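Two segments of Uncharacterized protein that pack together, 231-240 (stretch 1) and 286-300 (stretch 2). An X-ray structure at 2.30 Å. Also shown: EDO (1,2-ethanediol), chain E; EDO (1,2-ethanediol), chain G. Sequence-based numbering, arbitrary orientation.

Stretch 1 (231-240) RKYKIKFAFN
Stretch 2 286-300: YVIINNVDYYFNYIP

Two strands, 234-240 and 286-298, face each other through their side chains rather than their backbones. They run nearly antiparallel, at 160° between N-to-C directions, and their axes come no closer than 10.8 Å, too far for backbone pairing. The register sets Phe-239 opposite Ile-289 (CA to CA 9.6 Å), Ile-235 opposite Tyr-294 (CA to CA 9.8 Å) and Tyr-233 opposite Tyr-298 (CA to CA 8.1 Å), the last pair being the nearest of the three. In stretch 1, Arg-231 and Lys-232 form 3-10 backbone (phi/psi -56/-24 and -77/-14), Tyr-233 sits at -123/45, and extended geometry follows. From Tyr-233 to Phe-239 the odd-numbered residues, Tyr-233, Ile-235, Phe-237 and Phe-239, point toward stretch 2, all with chi1 m, while Lys-234, Lys-236 and Ala-238 have no contact with it.

Stretch 2 opens with the same alternation. Val-287 (t) points toward stretch 1 and places CG1 4.3 Å from CE2 of Phe-239. Ile-289 (chi1 m, chi2 t) extends CD1 to the edge of that ring, 3.7 Å from Phe-239 CZ, and the same methyl lies 4.4 Å from Phe-237 CD2, bridging two aromatic residues. Asn-290 keeps the pattern, out of reach of stretch 1; Asn-291, with phi/psi 58/45, breaks it, and from Val-292 to Phe-296 the inward positions are even-numbered.

Val-292 (t) resumes the packing, its CG2 4.2 Å from CE2 at the Phe-237 ring edge. Asp-293 is out of reach. Tyr-294, at chi1 68° (p), has CG2 of Ile-235 over one ring face. Ile-235 CG1 lies 4.0 Å from Tyr-294 CZ and 3.8 Å from Tyr-294 OH; the same hydroxyl hydrogen-bonds O1 of the chain E ethanediol at 2.6 Å, and that O1 also sits 3.6 Å from Phe-237 CZ.

Phe-296 (chi1 79°, p) brings CE2 to 3.9 Å from Tyr-233 CD1, an oblique aromatic pair with planes at 62° and centroids 5.9 Å apart. Asn-297 contributes its backbone, with O 3.3 Å from Tyr-233 CE1 near the ring plane. Tyr-298 (chi1 t) starts sideways, yet its CD1 comes over one face of the Tyr-233 ring, 3.4 Å from CZ.

Beyond the strand, Ile-299 supplies the hydrogen bond between the stretches: its N donates to Tyr-233 OH at 3.0 Å and 162°, so a tyrosine hydroxyl satisfies a backbone amide. Its chi1 is m and chi2 102°, with CD1 4.1 Å from Lys-232 NZ. The rule is an apolar layer finished by one tyrosine, its ring packed and its hydroxyl bonded.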

ATOM      1  N   ARG A 231      34.679   7.921  -6.534  1.00 45.48           N
ATOM      2  CA  ARG A 231      35.965   8.100  -5.849  1.00 45.63           C
ATOM      3  C   ARG A 231      36.919   9.045  -6.599  1.00 48.66           C
ATOM      4  O   ARG A 231      37.776   9.673  -5.973  1.00 47.08           O
ATOM      5  CB  ARG A 231      36.616   6.726  -5.579  1.00 46.63           C
ATOM      6  CG  ARG A 231      35.766   5.814  -4.664  1.00 55.64           C
ATOM      7  CD  ARG A 231      36.252   4.373  -4.706  1.00 52.79           C
ATOM      8  NE  ARG A 231      35.511   3.450  -3.837  1.00 52.14           N
ATOM      9  CZ  ARG A 231      34.408   2.781  -4.190  1.00 69.83           C
ATOM     10  NH1 ARG A 231      33.839   2.994  -5.373  1.00 50.55           N
ATOM     11  NH2 ARG A 231      33.838   1.927  -3.338  1.00 53.83           N
ATOM     12  N   LYS A 232      36.737   9.179  -7.919  1.00 46.61           N
ATOM     13  CA  LYS A 232      37.522  10.089  -8.750  1.00 48.43           C
ATOM     14  C   LYS A 232      37.048  11.554  -8.567  1.00 51.55           C
ATOM     15  O   LYS A 232      37.754  12.471  -8.983  1.00 52.38           O
ATOM     16  CB  LYS A 232      37.380   9.683 -10.244  1.00 53.17           C
ATOM     17  CG  LYS A 232      38.578   8.960 -10.860  1.00 73.43           C
ATOM     18  CD  LYS A 232      38.408   8.693 -12.385  1.00 85.66           C
ATOM     19  CE  LYS A 232      38.823   9.850 -13.292  1.00 92.60           C
ATOM     20  NZ  LYS A 232      38.981   9.436 -14.719  1.00 91.95           N
ATOM     21  N   TYR A 233      35.862  11.769  -7.951  1.00 46.35           N
ATOM     22  CA  TYR A 233      35.250  13.100  -7.855  1.00 45.32           C
ATOM     23  C   TYR A 233      34.938  13.612  -6.414  1.00 46.11           C
ATOM     24  O   TYR A 233      33.890  14.238  -6.214  1.00 43.47           O
ATOM     25  CB  TYR A 233      33.968  13.088  -8.706  1.00 46.25           C
ATOM     26  CG  TYR A 233      34.246  12.682 -10.137  1.00 49.57           C
ATOM     27  CD1 TYR A 233      34.808  13.584 -11.042  1.00 52.08           C
ATOM     28  CD2 TYR A 233      34.000  11.382 -10.577  1.00 50.49           C
ATOM     29  CE1 TYR A 233      35.096  13.210 -12.349  1.00 54.15           C
ATOM     30  CE2 TYR A 233      34.288  10.996 -11.887  1.00 52.69           C
ATOM     31  CZ  TYR A 233      34.843  11.912 -12.765  1.00 60.04           C
ATOM     32  OH  TYR A 233      35.144  11.546 -14.054  1.00 64.57           O
ATOM     33  N   LYS A 234      35.878  13.452  -5.451  1.00 42.50           N
ATOM     34  CA  LYS A 234      35.651  13.960  -4.085  1.00 41.60           C
ATOM     35  C   LYS A 234      36.135  15.410  -3.913  1.00 46.16           C
ATOM     36  O   LYS A 234      37.316  15.715  -4.130  1.00 46.85           O
ATOM     37  CB  LYS A 234      36.303  13.066  -3.022  1.00 43.22           C
ATOM     38  CG  LYS A 234      35.718  11.654  -3.006  1.00 48.21           C
ATOM     39  CD  LYS A 234      36.653  10.677  -2.325  1.00 49.98           C
ATOM     40  CE  LYS A 234      36.510  10.679  -0.824  1.00 47.91           C
ATOM     41  NZ  LYS A 234      37.608   9.908  -0.215  1.00 55.63           N
ATOM     42  N   ILE A 235      35.216  16.293  -3.483  1.00 40.36           N
ATOM     43  CA  ILE A 235      35.514  17.705  -3.240  1.00 39.13           C
ATOM     44  C   ILE A 235      35.475  17.943  -1.717  1.00 44.29           C
ATOM     45  O   ILE A 235      34.424  17.814  -1.099  1.00 42.51           O
ATOM     46  CB  ILE A 235      34.531  18.639  -4.019  1.00 40.60           C
ATOM     47  CG1 ILE A 235      34.447  18.304  -5.536  1.00 40.52           C
ATOM     48  CG2 ILE A 235      34.856  20.120  -3.766  1.00 40.65           C
ATOM     49  CD1 ILE A 235      35.830  18.202  -6.384  1.00 44.70           C
ATOM     50  N   LYS A 236      36.626  18.287  -1.132  1.00 43.25           N
ATOM     51  CA  LYS A 236      36.788  18.508   0.306  1.00 42.28           C
ATOM     52  C   LYS A 236      36.384  19.890   0.715  1.00 43.62           C
ATOM     53  O   LYS A 236      36.735  20.855   0.036  1.00 43.62           O
ATOM     54  CB  LYS A 236      38.243  18.271   0.731  1.00 45.51           C
ATOM     55  CG  LYS A 236      38.683  16.810   0.688  1.00 59.31           C
ATOM     56  CD  LYS A 236      40.206  16.649   0.858  1.00 74.13           C
ATOM     57  CE  LYS A 236      40.753  17.032   2.224  1.00 90.02           C
ATOM     58  NZ  LYS A 236      42.246  17.094   2.241  1.00 98.60           N
ATOM     59  N   PHE A 237      35.646  19.991   1.844  1.00 39.27           N
ATOM     60  CA  PHE A 237      35.205  21.259   2.458  1.00 37.75           C
ATOM     61  C   PHE A 237      35.713  21.326   3.894  1.00 41.72           C
ATOM     62  O   PHE A 237      35.301  20.525   4.742  1.00 40.95           O
ATOM     63  CB  PHE A 237      33.677  21.414   2.418  1.00 37.73           C
ATOM     64  CG  PHE A 237      33.085  21.625   1.042  1.00 38.13           C
ATOM     65  CD1 PHE A 237      32.918  20.553   0.164  1.00 37.89           C
ATOM     66  CD2 PHE A 237      32.587  22.874   0.663  1.00 39.43           C
ATOM     67  CE1 PHE A 237      32.344  20.747  -1.101  1.00 39.19           C
ATOM     68  CE2 PHE A 237      31.989  23.060  -0.596  1.00 40.86           C
ATOM     69  CZ  PHE A 237      31.912  22.007  -1.484  1.00 38.33           C
ATOM     70  N   ALA A 238      36.648  22.243   4.146  1.00 38.45           N
ATOM     71  CA  ALA A 238      37.266  22.439   5.463  1.00 37.69           C
ATOM     72  C   ALA A 238      36.721  23.727   6.045  1.00 41.24           C
ATOM     73  O   ALA A 238      36.822  24.749   5.398  1.00 42.56           O
ATOM     74  CB  ALA A 238      38.791  22.488   5.335  1.00 38.17           C
ATOM     75  N   PHE A 239      36.114  23.672   7.241  1.00 37.22           N
ATOM     76  CA  PHE A 239      35.472  24.809   7.924  1.00 35.94           C
ATOM     77  C   PHE A 239      36.477  25.455   8.820  1.00 43.09           C
ATOM     78  O   PHE A 239      36.893  24.842   9.787  1.00 46.12           O
ATOM     79  CB  PHE A 239      34.223  24.318   8.707  1.00 35.70           C
ATOM     80  CG  PHE A 239      33.200  23.731   7.756  1.00 35.76           C
ATOM     81  CD1 PHE A 239      33.311  22.415   7.312  1.00 36.03           C
ATOM     82  CD2 PHE A 239      32.145  24.506   7.277  1.00 37.06           C
ATOM     83  CE1 PHE A 239      32.410  21.902   6.375  1.00 37.44           C
ATOM     84  CE2 PHE A 239      31.242  23.994   6.345  1.00 38.89           C
ATOM     85  CZ  PHE A 239      31.374  22.689   5.902  1.00 36.86           C
ATOM     86  N   ASN A 240      36.923  26.660   8.476  1.00 40.24           N
ATOM     87  CA  ASN A 240      37.980  27.372   9.209  1.00 40.02           C
ATOM     88  C   ASN A 240      37.395  28.304  10.266  1.00 45.28           C
ATOM     89  O   ASN A 240      37.655  29.513  10.270  1.00 46.39           O
ATOM     90  CB  ASN A 240      38.862  28.127   8.220  1.00 36.16           C
ATOM     91  CG  ASN A 240      39.461  27.228   7.171  1.00 51.61           C
ATOM     92  OD1 ASN A 240      40.002  26.160   7.469  1.00 50.55           O
ATOM     93  ND2 ASN A 240      39.365  27.634   5.924  1.00 39.89           N
ATOM     94  N   TYR A 286      20.970  25.644  11.021  1.00 47.27           N
ATOM     95  CA  TYR A 286      21.370  25.741   9.628  1.00 45.22           C
ATOM     96  C   TYR A 286      22.845  25.931   9.459  1.00 47.44           C
ATOM     97  O   TYR A 286      23.456  26.684  10.212  1.00 47.66           O
ATOM     98  CB  TYR A 286      20.644  26.916   8.954  1.00 46.44           C
ATOM     99  CG  TYR A 286      19.138  26.802   9.020  1.00 49.02           C
ATOM    100  CD1 TYR A 286      18.449  25.910   8.200  1.00 50.89           C
ATOM    101  CD2 TYR A 286      18.398  27.578   9.905  1.00 50.46           C
ATOM    102  CE1 TYR A 286      17.059  25.823   8.231  1.00 51.00           C
ATOM    103  CE2 TYR A 286      17.006  27.481   9.963  1.00 52.25           C
ATOM    104  CZ  TYR A 286      16.343  26.605   9.119  1.00 59.98           C
ATOM    105  OH  TYR A 286      14.976  26.491   9.146  1.00 67.96           O
ATOM    106  N   VAL A 287      23.415  25.265   8.457  1.00 41.21           N
ATOM    107  CA  VAL A 287      24.795  25.497   8.063  1.00 40.44           C
ATOM    108  C   VAL A 287      24.677  26.085   6.671  1.00 44.01           C
ATOM    109  O   VAL A 287      24.183  25.398   5.779  1.00 45.08           O
ATOM    110  CB  VAL A 287      25.730  24.266   8.138  1.00 43.23           C
ATOM    111  CG1 VAL A 287      27.142  24.627   7.652  1.00 43.20           C
ATOM    112  CG2 VAL A 287      25.778  23.698   9.557  1.00 42.89           C
ATOM    113  N   ILE A 288      25.044  27.359   6.482  1.00 37.34           N
ATOM    114  CA  ILE A 288      24.948  27.960   5.154  1.00 36.65           C
ATOM    115  C   ILE A 288      26.350  28.138   4.573  1.00 40.93           C
ATOM    116  O   ILE A 288      27.170  28.807   5.188  1.00 41.44           O
ATOM    117  CB  ILE A 288      24.171  29.298   5.233  1.00 40.51           C
ATOM    118  CG1 ILE A 288      22.709  29.024   5.683  1.00 42.26           C
ATOM    119  CG2 ILE A 288      24.230  30.085   3.904  1.00 37.91           C
ATOM    120  CD1 ILE A 288      21.930  30.238   6.028  1.00 47.61           C
ATOM    121  N   ILE A 289      26.631  27.568   3.398  1.00 36.97           N
ATOM    122  CA  ILE A 289      27.956  27.761   2.765  1.00 34.90           C
ATOM    123  C   ILE A 289      27.744  28.625   1.554  1.00 38.22           C
ATOM    124  O   ILE A 289      27.015  28.238   0.655  1.00 40.27           O
ATOM    125  CB  ILE A 289      28.723  26.438   2.418  1.00 35.64           C
ATOM    126  CG1 ILE A 289      28.800  25.470   3.625  1.00 33.96           C
ATOM    127  CG2 ILE A 289      30.133  26.732   1.833  1.00 33.22           C
ATOM    128  CD1 ILE A 289      29.193  24.026   3.205  1.00 33.85           C
ATOM    129  N   ASN A 290      28.361  29.794   1.529  1.00 35.09           N
ATOM    130  CA  ASN A 290      28.216  30.739   0.431  1.00 34.89           C
ATOM    131  C   ASN A 290      29.416  30.759  -0.473  1.00 40.59           C
ATOM    132  O   ASN A 290      30.522  30.429  -0.053  1.00 40.30           O
ATOM    133  CB  ASN A 290      27.975  32.149   0.970  1.00 34.23           C
ATOM    134  CG  ASN A 290      26.660  32.330   1.668  1.00 51.08           C
ATOM    135  OD1 ASN A 290      26.599  32.683   2.846  1.00 55.36           O
ATOM    136  ND2 ASN A 290      25.578  32.094   0.958  1.00 49.48           N
ATOM    137  N   ASN A 291      29.190  31.199  -1.718  1.00 39.61           N
ATOM    138  CA  ASN A 291      30.184  31.409  -2.765  1.00 40.89           C
ATOM    139  C   ASN A 291      30.994  30.161  -3.119  1.00 44.77           C
ATOM    140  O   ASN A 291      32.212  30.228  -3.314  1.00 44.28           O
ATOM    141  CB  ASN A 291      31.114  32.589  -2.414  1.00 39.01           C
ATOM    142  CG  ASN A 291      30.347  33.871  -2.364  1.00 46.28           C
ATOM    143  OD1 ASN A 291      29.616  34.202  -3.293  1.00 40.79           O
ATOM    144  ND2 ASN A 291      30.430  34.575  -1.253  1.00 41.14           N
ATOM    145  N   VAL A 292      30.296  29.043  -3.256  1.00 40.81           N
ATOM    146  CA  VAL A 292      30.892  27.810  -3.735  1.00 39.63           C
ATOM    147  C   VAL A 292      31.042  28.062  -5.232  1.00 46.35           C
ATOM    148  O   VAL A 292      30.070  28.397  -5.890  1.00 47.24           O
ATOM    149  CB  VAL A 292      30.037  26.569  -3.397  1.00 42.26           C
ATOM    150  CG1 VAL A 292      30.640  25.315  -3.997  1.00 42.27           C
ATOM    151  CG2 VAL A 292      29.848  26.419  -1.893  1.00 41.01           C
ATOM    152  N   ASP A 293      32.255  28.033  -5.739  1.00 43.98           N
ATOM    153  CA  ASP A 293      32.497  28.321  -7.138  1.00 45.05           C
ATOM    154  C   ASP A 293      33.704  27.515  -7.626  1.00 47.98           C
ATOM    155  O   ASP A 293      34.850  27.850  -7.312  1.00 47.85           O
ATOM    156  CB  ASP A 293      32.718  29.858  -7.332  1.00 47.51           C
ATOM    157  CG  ASP A 293      32.630  30.329  -8.769  1.00 56.49           C
ATOM    158  OD1 ASP A 293      32.784  29.490  -9.684  1.00 59.77           O
ATOM    159  OD2 ASP A 293      32.506  31.537  -8.981  1.00 55.77           O
ATOM    160  N   TYR A 294      33.444  26.447  -8.371  1.00 42.67           N
ATOM    161  CA  TYR A 294      34.519  25.627  -8.917  1.00 42.00           C
ATOM    162  C   TYR A 294      34.118  24.970 -10.251  1.00 46.59           C
ATOM    163  O   TYR A 294      32.933  24.904 -10.637  1.00 44.07           O
ATOM    164  CB  TYR A 294      35.030  24.571  -7.903  1.00 40.93           C
ATOM    165  CG  TYR A 294      34.047  23.475  -7.567  1.00 41.19           C
ATOM    166  CD1 TYR A 294      33.959  22.324  -8.350  1.00 43.41           C
ATOM    167  CD2 TYR A 294      33.275  23.536  -6.414  1.00 41.07           C
ATOM    168  CE1 TYR A 294      33.068  21.296  -8.033  1.00 43.09           C
ATOM    169  CE2 TYR A 294      32.364  22.528  -6.097  1.00 41.30           C
ATOM    170  CZ  TYR A 294      32.282  21.397  -6.897  1.00 45.55           C
ATOM    171  OH  TYR A 294      31.414  20.388  -6.579  1.00 38.37           O
ATOM    172  N   TYR A 295      35.151  24.486 -10.935  1.00 44.68           N
ATOM    173  CA  TYR A 295      35.095  23.794 -12.209  1.00 45.39           C
ATOM    174  C   TYR A 295      35.748  22.413 -12.119  1.00 49.79           C
ATOM    175  O   TYR A 295      36.772  22.272 -11.450  1.00 49.60           O
ATOM    176  CB  TYR A 295      35.848  24.598 -13.257  1.00 47.27           C
ATOM    177  CG  TYR A 295      35.264  25.942 -13.591  1.00 49.87           C
ATOM    178  CD1 TYR A 295      35.628  27.080 -12.872  1.00 52.07           C
ATOM    179  CD2 TYR A 295      34.460  26.111 -14.715  1.00 51.22           C
ATOM    180  CE1 TYR A 295      35.139  28.342 -13.217  1.00 53.59           C
ATOM    181  CE2 TYR A 295      33.997  27.368 -15.089  1.00 53.20           C
ATOM    182  CZ  TYR A 295      34.324  28.481 -14.326  1.00 60.21           C
ATOM    183  OH  TYR A 295      33.865  29.720 -14.685  1.00 64.67           O
ATOM    184  N   PHE A 296      35.226  21.424 -12.861  1.00 45.86           N
ATOM    185  CA  PHE A 296      35.847  20.097 -12.939  1.00 45.18           C
ATOM    186  C   PHE A 296      35.409  19.398 -14.215  1.00 52.01           C
ATOM    187  O   PHE A 296      34.369  19.744 -14.779  1.00 51.76           O
ATOM    188  CB  PHE A 296      35.526  19.227 -11.695  1.00 44.35           C
ATOM    189  CG  PHE A 296      34.164  18.583 -11.707  1.00 44.46           C
ATOM    190  CD1 PHE A 296      33.033  19.303 -11.339  1.00 44.87           C
ATOM    191  CD2 PHE A 296      34.008  17.251 -12.091  1.00 46.21           C
ATOM    192  CE1 PHE A 296      31.773  18.707 -11.354  1.00 45.21           C
ATOM    193  CE2 PHE A 296      32.745  16.657 -12.112  1.00 48.03           C
ATOM    194  CZ  PHE A 296      31.638  17.386 -11.728  1.00 45.58           C
ATOM    195  N   ASN A 297      36.160  18.364 -14.620  1.00 50.16           N
ATOM    196  CA  ASN A 297      35.850  17.554 -15.791  1.00 51.32           C
ATOM    197  C   ASN A 297      35.261  16.217 -15.389  1.00 54.82           C
ATOM    198  O   ASN A 297      35.884  15.463 -14.634  1.00 55.48           O
ATOM    199  CB  ASN A 297      37.107  17.305 -16.642  1.00 52.98           C
ATOM    200  CG  ASN A 297      37.759  18.537 -17.220  1.00 72.21           C
ATOM    201  OD1 ASN A 297      37.096  19.474 -17.665  1.00 63.90           O
ATOM    202  ND2 ASN A 297      39.081  18.525 -17.291  1.00 63.69           N
ATOM    203  N   TYR A 298      34.054  15.923 -15.863  1.00 50.03           N
ATOM    204  CA  TYR A 298      33.465  14.614 -15.661  1.00 48.10           C
ATOM    205  C   TYR A 298      33.808  13.805 -16.922  1.00 54.70           C
ATOM    206  O   TYR A 298      33.687  14.333 -18.034  1.00 53.33           O
ATOM    207  CB  TYR A 298      31.956  14.661 -15.372  1.00 47.82           C
ATOM    208  CG  TYR A 298      31.381  13.274 -15.207  1.00 49.71           C
ATOM    209  CD1 TYR A 298      31.763  12.463 -14.142  1.00 49.90           C
ATOM    210  CD2 TYR A 298      30.536  12.725 -16.172  1.00 52.15           C
ATOM    211  CE1 TYR A 298      31.325  11.144 -14.042  1.00 51.02           C
ATOM    212  CE2 TYR A 298      30.059  11.416 -16.057  1.00 52.19           C
ATOM    213  CZ  TYR A 298      30.464  10.629 -14.995  1.00 55.56           C
ATOM    214  OH  TYR A 298      30.014   9.333 -14.880  1.00 57.43           O
ATOM    215  N   ILE A 299      34.296  12.551 -16.740  1.00 52.72           N
ATOM    216  CA  ILE A 299      34.704  11.677 -17.836  1.00 55.26           C
ATOM    217  C   ILE A 299      33.814  10.412 -17.799  1.00 59.79           C
ATOM    218  O   ILE A 299      34.086   9.492 -17.021  1.00 59.03           O
ATOM    219  CB  ILE A 299      36.248  11.369 -17.797  1.00 59.50           C
ATOM    220  CG1 ILE A 299      37.111  12.671 -17.732  1.00 60.68           C
ATOM    221  CG2 ILE A 299      36.694  10.528 -18.990  1.00 61.27           C
ATOM    222  CD1 ILE A 299      37.648  12.994 -16.328  1.00 66.64           C
ATOM    223  N   PRO A 300      32.695  10.397 -18.566  1.00 57.95           N
ATOM    224  CA  PRO A 300      31.818   9.204 -18.567  1.00 58.63           C
ATOM    225  C   PRO A 300      32.543   7.994 -19.174  1.00 66.25           C
ATOM    226  O   PRO A 300      32.600   6.924 -18.568  1.00 65.72           O
ATOM    227  CB  PRO A 300      30.619   9.632 -19.426  1.00 61.42           C
ATOM    228  CG  PRO A 300      30.802  11.089 -19.703  1.00 65.76           C
ATOM    229  CD  PRO A 300      32.230  11.415 -19.530  1.00 60.95           C
TER
HETATM  230  C1  EDO E 403      28.877  20.481  -3.788  1.00 48.47           C
HETATM  231  O1  EDO E 403      30.161  20.624  -4.361  1.00 44.81           O
HETATM  232  C2  EDO E 403      27.824  21.065  -4.713  1.00 50.90           C
HETATM  233  O2  EDO E 403      27.681  20.249  -5.860  1.00 56.54           O
HETATM  234  C1  EDO G 405      38.778  11.259   2.660  1.00 67.81           C
HETATM  235  O1  EDO G 405      37.463  10.720   2.595  1.00 63.18           O
HETATM  236  C2  EDO G 405      39.561  10.642   3.840  1.00 71.66           C
HETATM  237  O2  EDO G 405      40.062   9.361   3.469  1.00 75.33           O